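Local coordinates for protein PP1b (Porcine reproductive and respiratory syndrome virus, PDB 6JDR) that probably unwinds RNA and DNA duplexes with 5' to 3' polarity, fuelled by ATP hydrolysis, as the zinc-binding helicase piece of the viral replicase polyprotein, at residues Pro289-Lys294 against Arg356-Ile361; Val304-Lys309 against Pro373-Gln378; His157-Gln162 against Asn221-Glu226; Leu244-Asp249 against Tyr263-Met268. The protein carries 1 engineered substitution. All coordinates share one frame; numbering follows the deposited sequence.

Overall arrangement
All four contacts fall in the helicase part of the chain, which has two parallel sheets in the manner of a superfamily 1 helicase. Contacts 3 and 4 share the seven-stranded sheet: their strands 222-224 and 245-248 are neighbours, and their centres lie about 13 Å apart. Contact 2 sits on strand 303-307, an edge of the five-stranded sheet, about 42 Å from contact 4 between centres. Along the chain contact 3 closes first and contact 4 second, before contacts 1 and 2 open; the segments of these last two alternate, and Ala357 packs on Leu377. Contacts 3 and 4 thus lie within the first RecA-like half and contact 2 in the second, while contact 1 joins the two.

Contact 1 (Pro289-Lys294 against Arg356-Ile361); sequences PDYRDK and RALVAI
With CG set beside the backbone N in both Asp290 (chi1 -82°) and Tyr291 (chi1 -59°), the carboxylate and the phenol reach the same methyl of Leu358, whose own CG lies anti to its backbone N (chi1 177°). This is a contact between the two RecA-like halves of a superfamily 1 helicase core: the loop that leads into strand 294-297 of the first sheet meets helix 354-361, which lies beside the second. Leu358 points at the loop from the opposite direction and carries the helix's whole share of the contact. Its CD1 stands at the edge of the Tyr291 ring, near the ring plane, with Tyr291 CE2 4.5 Å away. The polar end of Asp290 is engaged by Arg354 through a salt bridge to OD2, while Ile287 gives Leu358 further apolar company. The contact is small and near the surface. At its closest, Leu358 CD2 lies 3.7 Å from Asp290 CG, and Tyr291 OH approaches the same methyl to 3.9 Å.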
loop_
_atom_site.group_PDB
_atom_site.type_symbol
_atom_site.label_atom_id
_atom_site.label_comp_id
_atom_site.label_asym_id
_atom_site.label_seq_id
_atom_site.Cartn_x
_atom_site.Cartn_y
_atom_site.Cartn_z
ATOM N N PRO A 289 14.874 11.669 5.515
ATOM C CA PRO A 289 15.996 11.597 4.568
ATOM C C PRO A 289 17.252 10.852 5.044
ATOM O O PRO A 289 17.991 10.326 4.212
ATOM C CB PRO A 289 16.321 13.066 4.321
ATOM C CG PRO A 289 15.000 13.741 4.420
ATOM C CD PRO A 289 14.228 12.996 5.475
ATOM N N ASP A 290 17.488 10.807 6.355
ATOM C CA ASP A 290 18.650 10.107 6.919
ATOM C C ASP A 290 18.466 8.607 7.166
ATOM O O ASP A 290 19.402 7.953 7.629
ATOM C CB ASP A 290 19.072 10.757 8.245
ATOM C CG ASP A 290 19.928 11.980 8.043
ATOM O OD1 ASP A 290 21.169 11.839 8.047
ATOM O OD2 ASP A 290 19.361 13.076 7.865
ATOM N N TYR A 291 17.287 8.059 6.877
ATOM C CA TYR A 291 17.007 6.657 7.208
ATOM C C TYR A 291 16.366 5.888 6.058
ATOM O O TYR A 291 15.588 6.446 5.288
ATOM C CB TYR A 291 16.110 6.587 8.449
ATOM C CG TYR A 291 16.730 7.248 9.656
ATOM C CD1 TYR A 291 17.613 6.551 10.474
ATOM C CD2 TYR A 291 16.460 8.582 9.962
ATOM C CE1 TYR A 291 18.197 7.154 11.576
ATOM C CE2 TYR A 291 17.039 9.194 11.061
ATOM C CZ TYR A 291 17.908 8.473 11.864
ATOM O OH TYR A 291 18.493 9.062 12.957
ATOM N N ARG A 292 16.705 4.604 5.952
ATOM C CA ARG A 292 16.085 3.717 4.968
ATOM C C ARG A 292 14.639 3.412 5.341
ATOM O O ARG A 292 13.738 3.571 4.519
ATOM C CB ARG A 292 16.846 2.396 4.849
ATOM C CG ARG A 292 18.182 2.473 4.119
ATOM C CD ARG A 292 19.357 2.111 5.020
ATOM N NE ARG A 292 20.313 1.214 4.365
ATOM C CZ ARG A 292 21.373 0.673 4.965
ATOM N NH1 ARG A 292 21.643 0.937 6.243
ATOM N NH2 ARG A 292 22.177 -0.134 4.279
ATOM N N ASP A 293 14.426 2.973 6.581
ATOM C CA ASP A 293 13.088 2.613 7.064
ATOM C C ASP A 293 12.166 3.821 7.115
ATOM O O ASP A 293 12.608 4.927 7.416
ATOM C CB ASP A 293 13.158 2.006 8.469
ATOM C CG ASP A 293 13.936 0.713 8.515
ATOM O OD1 ASP A 293 14.708 0.442 7.572
ATOM O OD2 ASP A 293 13.780 -0.027 9.507
ATOM N N LYS A 294 10.887 3.603 6.828
ATOM C CA LYS A 294 9.868 4.638 6.994
ATOM C C LYS A 294 9.530 4.737 8.481
ATOM O O LYS A 294 9.080 3.763 9.091
ATOM C CB LYS A 294 8.623 4.304 6.164
ATOM C CG LYS A 294 7.383 5.142 6.461
ATOM C CD LYS A 294 7.550 6.599 6.063
ATOM C CE LYS A 294 6.240 7.360 6.218
ATOM N NZ LYS A 294 6.362 8.797 5.837
ATOM N N ARG A 356 24.697 17.701 13.062
ATOM C CA ARG A 356 24.360 18.495 14.257
ATOM C C ARG A 356 22.865 18.779 14.358
ATOM O O ARG A 356 22.279 18.691 15.434
ATOM C CB ARG A 356 25.091 19.843 14.250
ATOM C CG ARG A 356 26.601 19.778 14.402
ATOM C CD ARG A 356 27.181 21.177 14.589
ATOM N NE ARG A 356 28.588 21.255 14.195
ATOM C CZ ARG A 356 29.608 20.753 14.893
ATOM N NH1 ARG A 356 29.408 20.114 16.044
ATOM N NH2 ARG A 356 30.849 20.886 14.431
ATOM N N ALA A 357 22.258 19.145 13.233
ATOM C CA ALA A 357 20.830 19.449 13.200
ATOM C C ALA A 357 19.994 18.208 13.488
ATOM O O ALA A 357 18.977 18.291 14.169
ATOM C CB ALA A 357 20.442 20.054 11.860
ATOM N N LEU A 358 20.427 17.061 12.976
ATOM C CA LEU A 358 19.738 15.802 13.233
ATOM C C LEU A 358 19.753 15.464 14.720
ATOM O O LEU A 358 18.753 15.002 15.265
ATOM C CB LEU A 358 20.371 14.662 12.430
ATOM C CG LEU A 358 19.791 13.259 12.654
ATOM C CD1 LEU A 358 18.277 13.244 12.467
ATOM C CD2 LEU A 358 20.455 12.256 11.722
ATOM N N VAL A 359 20.887 15.697 15.374
ATOM C CA VAL A 359 21.001 15.425 16.804
ATOM C C VAL A 359 20.114 16.387 17.587
ATOM O O VAL A 359 19.408 15.969 18.495
ATOM C CB VAL A 359 22.457 15.520 17.302
ATOM C CG1 VAL A 359 22.519 15.372 18.816
ATOM C CG2 VAL A 359 23.315 14.452 16.644
ATOM N N ALA A 360 20.135 17.661 17.211
ATOM C CA ALA A 360 19.385 18.703 17.924
ATOM C C ALA A 360 17.870 18.516 17.860
ATOM O O ALA A 360 17.170 18.733 18.850
ATOM C CB ALA A 360 19.760 20.077 17.388
ATOM N N ILE A 361 17.370 18.119 16.693
ATOM C CA ILE A 361 15.937 17.930 16.484
ATOM C C ILE A 361 15.410 16.681 17.194
ATOM O O ILE A 361 14.237 16.626 17.568
ATOM C CB ILE A 361 15.619 17.856 14.974
ATOM C CG1 ILE A 361 15.954 19.189 14.289
ATOM C CG2 ILE A 361 14.162 17.481 14.727
ATOM C CD1 ILE A 361 15.280 20.398 14.898
#

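Contact 2 (Val304-Lys309 against Pro373-Gln378); sequences VTYVEK and PHRQLQ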
loop_
_atom_site.group_PDB
_atom_site.type_symbol
_atom_site.label_atom_id
_atom_site.label_comp_id
_atom_site.label_asym_id
_atom_site.label_seq_id
_atom_site.Cartn_x
_atom_site.Cartn_y
_atom_site.Cartn_z
ATOM N N VAL A 304 6.816 22.510 17.660
ATOM C CA VAL A 304 7.913 23.247 17.046
ATOM C C VAL A 304 7.517 24.714 16.930
ATOM O O VAL A 304 6.520 25.048 16.284
ATOM C CB VAL A 304 8.268 22.684 15.653
ATOM C CG1 VAL A 304 9.360 23.522 14.997
ATOM C CG2 VAL A 304 8.696 21.226 15.765
ATOM N N THR A 305 8.306 25.582 17.561
ATOM C CA THR A 305 8.009 27.008 17.626
ATOM C C THR A 305 9.247 27.817 17.249
ATOM O O THR A 305 10.320 27.589 17.800
ATOM C CB THR A 305 7.566 27.409 19.048
ATOM O OG1 THR A 305 6.759 26.370 19.619
ATOM C CG2 THR A 305 6.781 28.713 19.022
ATOM N N TYR A 306 9.087 28.753 16.313
ATOM C CA TYR A 306 10.182 29.622 15.872
ATOM C C TYR A 306 10.115 30.986 16.558
ATOM O O TYR A 306 9.387 31.880 16.118
ATOM C CB TYR A 306 10.164 29.785 14.348
ATOM C CG TYR A 306 10.691 28.570 13.617
ATOM C CD1 TYR A 306 11.985 28.549 13.100
ATOM C CD2 TYR A 306 9.903 27.434 13.458
ATOM C CE1 TYR A 306 12.474 27.434 12.437
ATOM C CE2 TYR A 306 10.383 26.315 12.797
ATOM C CZ TYR A 306 11.669 26.318 12.289
ATOM O OH TYR A 306 12.144 25.204 11.631
ATOM N N VAL A 307 10.888 31.132 17.632
ATOM C CA VAL A 307 10.912 32.364 18.430
ATOM C C VAL A 307 11.774 33.455 17.791
ATOM O O VAL A 307 12.816 33.170 17.199
ATOM C CB VAL A 307 11.399 32.105 19.877
ATOM C CG1 VAL A 307 10.495 31.092 20.566
ATOM C CG2 VAL A 307 12.852 31.638 19.911
ATOM N N GLU A 308 11.331 34.704 17.923
ATOM C CA GLU A 308 12.029 35.851 17.333
ATOM C C GLU A 308 13.167 36.359 18.223
ATOM O O GLU A 308 14.059 37.064 17.747
ATOM C CB GLU A 308 11.043 36.995 17.059
ATOM C CG GLU A 308 9.875 36.629 16.147
ATOM C CD GLU A 308 10.303 36.251 14.738
ATOM O OE1 GLU A 308 11.190 36.929 14.174
ATOM O OE2 GLU A 308 9.741 35.277 14.189
ATOM N N LYS A 309 13.121 36.014 19.509
ATOM C CA LYS A 309 14.171 36.383 20.458
ATOM C C LYS A 309 14.575 35.172 21.297
ATOM O O LYS A 309 13.779 34.248 21.463
ATOM C CB LYS A 309 13.692 37.520 21.364
ATOM C CG LYS A 309 13.629 38.868 20.666
ATOM C CD LYS A 309 13.187 39.975 21.613
ATOM C CE LYS A 309 13.360 41.351 20.986
ATOM N NZ LYS A 309 12.584 41.509 19.722
ATOM N N PRO A 373 17.725 33.161 13.939
ATOM C CA PRO A 373 17.649 34.489 13.329
ATOM C C PRO A 373 18.277 34.575 11.943
ATOM O O PRO A 373 17.924 35.467 11.176
ATOM C CB PRO A 373 18.426 35.369 14.314
ATOM C CG PRO A 373 19.384 34.436 14.965
ATOM C CD PRO A 373 18.639 33.142 15.096
ATOM N N HIS A 374 19.200 33.666 11.633
ATOM C CA HIS A 374 19.850 33.633 10.321
ATOM C C HIS A 374 19.115 32.739 9.313
ATOM O O HIS A 374 19.533 32.648 8.153
ATOM C CB HIS A 374 21.298 33.151 10.456
ATOM C CG HIS A 374 22.106 33.927 11.447
ATOM N ND1 HIS A 374 22.669 35.150 11.151
ATOM C CD2 HIS A 374 22.450 33.655 12.729
ATOM C CE1 HIS A 374 23.322 35.599 12.208
ATOM N NE2 HIS A 374 23.205 34.711 13.177
ATOM N N ARG A 375 18.040 32.082 9.754
ATOM C CA ARG A 375 17.278 31.155 8.914
ATOM C C ARG A 375 18.186 30.116 8.254
ATOM O O ARG A 375 18.158 29.935 7.035
ATOM C CB ARG A 375 16.466 31.919 7.857
ATOM C CG ARG A 375 15.406 32.854 8.427
ATOM C CD ARG A 375 14.396 32.099 9.283
ATOM N NE ARG A 375 13.106 32.783 9.379
ATOM C CZ ARG A 375 12.037 32.306 10.020
ATOM N NH1 ARG A 375 12.085 31.128 10.642
ATOM N NH2 ARG A 375 10.909 33.010 10.042
ATOM N N GLN A 376 18.993 29.447 9.073
ATOM C CA GLN A 376 19.959 28.457 8.591
ATOM C C GLN A 376 19.498 27.007 8.767
ATOM O O GLN A 376 20.120 26.090 8.227
ATOM C CB GLN A 376 21.316 28.665 9.274
ATOM C CG GLN A 376 21.387 28.253 10.738
ATOM C CD GLN A 376 22.638 28.770 11.422
ATOM O OE1 GLN A 376 23.740 28.272 11.183
ATOM N NE2 GLN A 376 22.473 29.770 12.280
ATOM N N LEU A 377 18.424 26.799 9.526
ATOM C CA LEU A 377 17.865 25.461 9.718
ATOM C C LEU A 377 17.105 24.985 8.472
ATOM O O LEU A 377 17.125 23.797 8.148
ATOM C CB LEU A 377 16.947 25.438 10.943
ATOM C CG LEU A 377 16.332 24.082 11.307
ATOM C CD1 LEU A 377 17.405 23.018 11.493
ATOM C CD2 LEU A 377 15.481 24.204 12.562
ATOM N N GLN A 378 16.444 25.921 7.790
ATOM C CA GLN A 378 15.764 25.659 6.512
ATOM C C GLN A 378 16.668 24.987 5.486
ATOM O O GLN A 378 16.255 24.043 4.818
ATOM C CB GLN A 378 15.248 26.969 5.905
ATOM C CG GLN A 378 14.056 27.570 6.631
ATOM C CD GLN A 378 13.780 29.005 6.223
ATOM O OE1 GLN A 378 14.257 29.476 5.187
ATOM N NE2 GLN A 378 13.003 29.712 7.042
#
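Tyr306 spreads its ring between Arg375 and Leu377, meeting the arginine at CD1 and the leucine at its hydroxyl end. Arg375 NH1 lies 3.6 Å from Tyr306 CD1 and 4.1 Å from CE1 of the same ring. The guanidinium turns an edge to the tyrosine, with CD1 near its plane, and the two flat groups are inclined 48° to each other, so this is an oblique approach and not a flat stack. The arginine gets there by a bend at chi2 (-59°), which carries its end across to the ring although its CB does not point at the strand. Farther along the ring, Leu377 comes in at about a right angle to the tyrosine, its CD2 3.6 Å from Tyr306 OH and 4.4 Å from CZ. In the fold, Tyr306 sits on strand 303-307, an edge strand of the parallel sheet in the second RecA-like half of the helicase, and the segment 373-378 is the loop that follows the neighbouring strand 367-371. Tyr306 also packs on Val370 of that strand. Its hydroxyl is hydrogen-bonded to the carbonyl oxygen of Leu383, which helps to fix the far end of the ring beside the leucine methyl. Glu308 is of opposite charge to Arg375, but its OE2 stays 4.9 Å from Arg375 NH2, too far for contact.

Contact 3 (His157-Gln162 against Asn221-Glu226); sequences HWLLQQ and NSFLDE
Helix 157-162 runs nearly antiparallel to strand 222-224, at 172° between their directions, with the two short axes 11.5 Å apart at closest approach. The helix is the one that follows the probable P-loop, and it packs on the parallel sheet of the first RecA-like half, the usual helix-over-sheet arrangement of a P-loop NTPase. Phe223 bridges the gap. Its ring stands out from the strand toward the helix, and Leu159, pointing back at the strand, slides past it in the opposite direction; the closest pair is Leu159 CD1 to Phe223 CD1, 3.6 Å. The leucine CG is anti to its backbone N (chi1 178°), which carries the methyl forward to the aromatic ring, which it meets obliquely. Leu159 also packs on Met180 of helix 174-184. Trp158 meets the rim of the same phenyl: its CZ3 lies near the plane of the Phe223 ring, 4.4 Å from CE1. Gln162 touches the phenyl more lightly, through CB and the backbone oxygen, and lays its CG over one face of the Trp158 ring, 3.4 Å above the plane and offset toward the rim. The strand side is completed by Thr245 of the adjacent strand, which touches both aromatic residues. At the end of the helix segment, Gln162 O comes within 4.4 Å of Phe223 CZ.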
loop_
_atom_site.group_PDB
_atom_site.type_symbol
_atom_site.label_atom_id
_atom_site.label_comp_id
_atom_site.label_asym_id
_atom_site.label_seq_id
_atom_site.Cartn_x
_atom_site.Cartn_y
_atom_site.Cartn_z
ATOM N N HIS A 157 -2.781 1.863 11.351
ATOM C CA HIS A 157 -2.898 3.319 11.420
ATOM C C HIS A 157 -2.132 4.024 10.293
ATOM O O HIS A 157 -2.460 5.159 9.941
ATOM C CB HIS A 157 -2.432 3.820 12.790
ATOM C CG HIS A 157 -3.153 3.183 13.940
ATOM N ND1 HIS A 157 -4.383 3.622 14.384
ATOM C CD2 HIS A 157 -2.822 2.131 14.728
ATOM C CE1 HIS A 157 -4.775 2.872 15.399
ATOM N NE2 HIS A 157 -3.845 1.960 15.628
ATOM N N TRP A 158 -1.117 3.361 9.738
ATOM C CA TRP A 158 -0.424 3.864 8.549
ATOM C C TRP A 158 -1.394 3.993 7.382
ATOM O O TRP A 158 -1.385 4.993 6.663
ATOM C CB TRP A 158 0.720 2.924 8.145
ATOM C CG TRP A 158 1.538 3.420 6.973
ATOM C CD1 TRP A 158 2.689 4.158 7.029
ATOM C CD2 TRP A 158 1.268 3.211 5.577
ATOM N NE1 TRP A 158 3.150 4.420 5.761
ATOM C CE2 TRP A 158 2.297 3.852 4.852
ATOM C CE3 TRP A 158 0.257 2.546 4.872
ATOM C CZ2 TRP A 158 2.343 3.848 3.454
ATOM C CZ3 TRP A 158 0.303 2.544 3.482
ATOM C CH2 TRP A 158 1.340 3.190 2.789
ATOM N N LEU A 159 -2.222 2.965 7.201
ATOM C CA LEU A 159 -3.181 2.914 6.101
ATOM C C LEU A 159 -4.253 3.997 6.209
ATOM O O LEU A 159 -4.688 4.542 5.193
ATOM C CB LEU A 159 -3.843 1.533 6.047
ATOM C CG LEU A 159 -4.912 1.307 4.976
ATOM C CD1 LEU A 159 -4.347 1.547 3.584
ATOM C CD2 LEU A 159 -5.482 -0.098 5.099
ATOM N N LEU A 160 -4.677 4.301 7.435
ATOM C CA LEU A 160 -5.732 5.292 7.664
ATOM C C LEU A 160 -5.265 6.716 7.336
ATOM O O LEU A 160 -6.050 7.536 6.856
ATOM C CB LEU A 160 -6.233 5.213 9.109
ATOM C CG LEU A 160 -6.880 3.883 9.515
ATOM C CD1 LEU A 160 -7.043 3.794 11.026
ATOM C CD2 LEU A 160 -8.220 3.692 8.821
ATOM N N GLN A 161 -3.988 6.999 7.590
ATOM C CA GLN A 161 -3.399 8.297 7.253
ATOM C C GLN A 161 -3.150 8.448 5.748
ATOM O O GLN A 161 -3.098 9.568 5.232
ATOM C CB GLN A 161 -2.082 8.500 8.013
ATOM C CG GLN A 161 -2.230 8.557 9.527
ATOM C CD GLN A 161 -0.890 8.594 10.243
ATOM O OE1 GLN A 161 -0.063 9.472 9.985
ATOM N NE2 GLN A 161 -0.666 7.643 11.149
ATOM N N GLN A 162 -2.994 7.320 5.055
ATOM C CA GLN A 162 -2.686 7.304 3.621
ATOM C C GLN A 162 -3.927 7.265 2.730
ATOM O O GLN A 162 -3.901 7.779 1.613
ATOM C CB GLN A 162 -1.797 6.100 3.294
ATOM C CG GLN A 162 -0.397 6.184 3.887
ATOM C CD GLN A 162 0.545 7.064 3.083
ATOM O OE1 GLN A 162 0.223 7.499 1.976
ATOM N NE2 GLN A 162 1.724 7.330 3.642
ATOM N N ASN A 221 -5.943 5.528 -6.136
ATOM C CA ASN A 221 -4.919 4.645 -5.600
ATOM C C ASN A 221 -5.576 3.358 -5.123
ATOM O O ASN A 221 -6.636 3.389 -4.493
ATOM C CB ASN A 221 -4.166 5.314 -4.449
ATOM C CG ASN A 221 -3.496 6.613 -4.868
ATOM O OD1 ASN A 221 -2.877 6.691 -5.930
ATOM N ND2 ASN A 221 -3.611 7.640 -4.030
ATOM N N SER A 222 -4.945 2.231 -5.436
ATOM C CA SER A 222 -5.464 0.925 -5.058
ATOM C C SER A 222 -4.568 0.303 -3.999
ATOM O O SER A 222 -3.350 0.313 -4.135
ATOM C CB SER A 222 -5.559 0.022 -6.285
ATOM O OG SER A 222 -6.552 0.505 -7.171
ATOM N N PHE A 223 -5.183 -0.230 -2.945
ATOM C CA PHE A 223 -4.459 -0.870 -1.851
ATOM C C PHE A 223 -4.828 -2.346 -1.751
ATOM O O PHE A 223 -5.931 -2.746 -2.133
ATOM C CB PHE A 223 -4.780 -0.184 -0.524
ATOM C CG PHE A 223 -4.298 1.237 -0.438
ATOM C CD1 PHE A 223 -3.131 1.545 0.242
ATOM C CD2 PHE A 223 -5.018 2.267 -1.028
ATOM C CE1 PHE A 223 -2.684 2.852 0.326
ATOM C CE2 PHE A 223 -4.579 3.580 -0.947
ATOM C CZ PHE A 223 -3.409 3.872 -0.268
ATOM N N LEU A 224 -3.899 -3.141 -1.224
ATOM C CA LEU A 224 -4.116 -4.568 -1.009
ATOM C C LEU A 224 -3.938 -4.899 0.474
ATOM O O LEU A 224 -2.822 -4.885 1.001
ATOM C CB LEU A 224 -3.131 -5.394 -1.849
ATOM C CG LEU A 224 -3.602 -6.695 -2.511
ATOM C CD1 LEU A 224 -2.462 -7.702 -2.525
ATOM C CD2 LEU A 224 -4.828 -7.305 -1.854
ATOM N N ASP A 225 -5.055 -5.191 1.134
ATOM C CA ASP A 225 -5.074 -5.544 2.549
ATOM C C ASP A 225 -4.630 -6.995 2.705
ATOM O O ASP A 225 -4.888 -7.816 1.831
ATOM C CB ASP A 225 -6.498 -5.345 3.084
ATOM C CG ASP A 225 -6.631 -5.633 4.569
ATOM O OD1 ASP A 225 -5.745 -5.233 5.359
ATOM O OD2 ASP A 225 -7.651 -6.253 4.945
ATOM N N GLU A 226 -3.944 -7.300 3.803
ATOM C CA GLU A 226 -3.550 -8.676 4.132
ATOM C C GLU A 226 -2.874 -9.381 2.957
ATOM O O GLU A 226 -3.233 -10.506 2.606
ATOM C CB GLU A 226 -4.772 -9.488 4.591
ATOM C CG GLU A 226 -5.459 -8.966 5.848
ATOM C CD GLU A 226 -4.652 -9.212 7.108
ATOM O OE1 GLU A 226 -4.170 -10.348 7.301
ATOM O OE2 GLU A 226 -4.510 -8.269 7.912
#

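Contact 4 (Leu244-Asp249 against Tyr263-Met268); sequences LTCLGD and YVFDIM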
loop_
_atom_site.group_PDB
_atom_site.type_symbol
_atom_site.label_atom_id
_atom_site.label_comp_id
_atom_site.label_asym_id
_atom_site.label_seq_id
_atom_site.Cartn_x
_atom_site.Cartn_y
_atom_site.Cartn_z
ATOM N N LEU A 244 -0.321 -1.338 -7.098
ATOM C CA LEU A 244 -0.883 -1.575 -5.776
ATOM C C LEU A 244 0.067 -1.141 -4.674
ATOM O O LEU A 244 1.281 -1.239 -4.821
ATOM C CB LEU A 244 -1.183 -3.065 -5.593
ATOM C CG LEU A 244 -2.257 -3.678 -6.487
ATOM C CD1 LEU A 244 -2.279 -5.190 -6.318
ATOM C CD2 LEU A 244 -3.618 -3.073 -6.170
ATOM N N THR A 245 -0.499 -0.656 -3.575
ATOM C CA THR A 245 0.226 -0.575 -2.321
ATOM C C THR A 245 -0.223 -1.795 -1.532
ATOM O O THR A 245 -1.388 -1.909 -1.161
ATOM C CB THR A 245 -0.080 0.720 -1.548
ATOM O OG1 THR A 245 0.114 1.849 -2.408
ATOM C CG2 THR A 245 0.836 0.852 -0.351
ATOM N N CYS A 246 0.707 -2.713 -1.301
ATOM C CA CYS A 246 0.399 -4.000 -0.702
ATOM C C CYS A 246 0.860 -4.021 0.751
ATOM O O CYS A 246 2.043 -3.854 1.033
ATOM C CB CYS A 246 1.081 -5.108 -1.508
ATOM S SG CYS A 246 0.560 -5.164 -3.242
ATOM N N LEU A 247 -0.085 -4.227 1.664
ATOM C CA LEU A 247 0.184 -4.178 3.100
ATOM C C LEU A 247 0.474 -5.572 3.636
ATOM O O LEU A 247 -0.340 -6.481 3.479
ATOM C CB LEU A 247 -1.019 -3.587 3.835
ATOM C CG LEU A 247 -1.499 -2.226 3.329
ATOM N N GLY A 248 1.632 -5.735 4.267
ATOM C CA GLY A 248 2.029 -7.018 4.847
ATOM C C GLY A 248 2.582 -6.879 6.251
ATOM O O GLY A 248 2.835 -5.769 6.725
ATOM N N ASP A 249 2.776 -8.019 6.910
ATOM C CA ASP A 249 3.284 -8.068 8.283
ATOM C C ASP A 249 4.788 -8.335 8.312
ATOM O O ASP A 249 5.382 -8.710 7.298
ATOM C CB ASP A 249 2.551 -9.155 9.073
ATOM C CG ASP A 249 1.048 -8.928 9.124
ATOM O OD1 ASP A 249 0.628 -7.817 9.510
ATOM O OD2 ASP A 249 0.288 -9.859 8.780
ATOM N N TYR A 263 4.388 -14.374 -5.616
ATOM C CA TYR A 263 5.789 -14.144 -5.989
ATOM C C TYR A 263 6.108 -12.665 -6.235
ATOM O O TYR A 263 7.236 -12.228 -6.010
ATOM C CB TYR A 263 6.156 -14.951 -7.240
ATOM C CG TYR A 263 5.640 -14.325 -8.515
ATOM C CD1 TYR A 263 6.452 -13.492 -9.281
ATOM C CD2 TYR A 263 4.331 -14.538 -8.938
ATOM C CE1 TYR A 263 5.977 -12.897 -10.440
ATOM C CE2 TYR A 263 3.849 -13.954 -10.099
ATOM C CZ TYR A 263 4.676 -13.134 -10.846
ATOM O OH TYR A 263 4.200 -12.551 -11.995
ATOM N N VAL A 264 5.119 -11.903 -6.702
ATOM C CA VAL A 264 5.323 -10.489 -7.012
ATOM C C VAL A 264 5.865 -9.687 -5.829
ATOM O O VAL A 264 6.593 -8.716 -6.032
ATOM C CB VAL A 264 4.045 -9.796 -7.551
ATOM C CG1 VAL A 264 3.623 -10.402 -8.883
ATOM C CG2 VAL A 264 2.904 -9.834 -6.538
ATOM N N PHE A 265 5.534 -10.100 -4.605
ATOM C CA PHE A 265 5.971 -9.376 -3.405
ATOM C C PHE A 265 7.470 -9.475 -3.156
ATOM O O PHE A 265 8.050 -8.591 -2.529
ATOM C CB PHE A 265 5.219 -9.856 -2.156
ATOM C CG PHE A 265 3.725 -9.799 -2.286
ATOM C CD1 PHE A 265 3.102 -8.746 -2.942
ATOM C CD2 PHE A 265 2.940 -10.804 -1.746
ATOM C CE1 PHE A 265 1.725 -8.703 -3.065
ATOM C CE2 PHE A 265 1.564 -10.765 -1.861
ATOM C CZ PHE A 265 0.953 -9.716 -2.521
ATOM N N ASP A 266 8.091 -10.540 -3.654
ATOM C CA ASP A 266 9.537 -10.720 -3.536
ATOM C C ASP A 266 10.330 -9.916 -4.569
ATOM O O ASP A 266 11.549 -9.809 -4.462
ATOM C CB ASP A 266 9.885 -12.204 -3.639
ATOM C CG ASP A 266 9.234 -13.026 -2.544
ATOM O OD1 ASP A 266 9.318 -12.613 -1.368
ATOM O OD2 ASP A 266 8.627 -14.075 -2.852
ATOM N N ILE A 267 9.647 -9.363 -5.566
ATOM C CA ILE A 267 10.287 -8.508 -6.570
ATOM C C ILE A 267 9.707 -7.089 -6.571
ATOM O O ILE A 267 10.090 -6.254 -7.386
ATOM C CB ILE A 267 10.202 -9.136 -7.982
ATOM C CG1 ILE A 267 8.750 -9.413 -8.388
ATOM C CG2 ILE A 267 11.001 -10.432 -8.025
ATOM C CD1 ILE A 267 8.592 -9.858 -9.830
ATOM N N MET A 268 8.803 -6.821 -5.635
ATOM C CA MET A 268 8.163 -5.521 -5.513
ATOM C C MET A 268 9.096 -4.599 -4.715
ATOM O O MET A 268 9.874 -5.078 -3.883
ATOM C CB MET A 268 6.828 -5.694 -4.779
ATOM C CG MET A 268 5.762 -4.655 -5.075
ATOM S SD MET A 268 4.172 -5.165 -4.380
ATOM C CE MET A 268 3.300 -5.764 -5.823
#
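Cys246 and Phe265 point at each other across a buried interface, and the thiol comes to the ring from an oblique direction. Cys246 SG lies 3.7 Å from Phe265 CE1 but 5.0 Å from the ring centroid, 70° off the ring normal, an oblique sulfur-aromatic contact. The cysteine CB is also drawn in, 4.0 Å from the same CE1. Met268 completes the group from the other segment: its SD stands 3.8 Å from Cys246 SG, and its CE lies equally near that sulfur, so the thioether end of the methionine is laid against the thiol. Its CG is roughly anti to the backbone N (chi1 -154°), and a bend at chi3 (-102°) turns the methyl back beside the cysteine. Around these three side chains, Phe146 of strand 145-148 touches Cys246 and Met268, and its ring meets that of Phe265 with the planes at about 45°; Leu224 of strand 222-224 covers the cysteine and the phenylalanine as well. The three side chains meet by van der Waals and sulfur-aromatic contact. The arrangement is that of a central strand of the parallel sheet in a RecA-like helicase domain, strand 245-248, covered by the loop (263-268) that leads the chain on to strand 270-276.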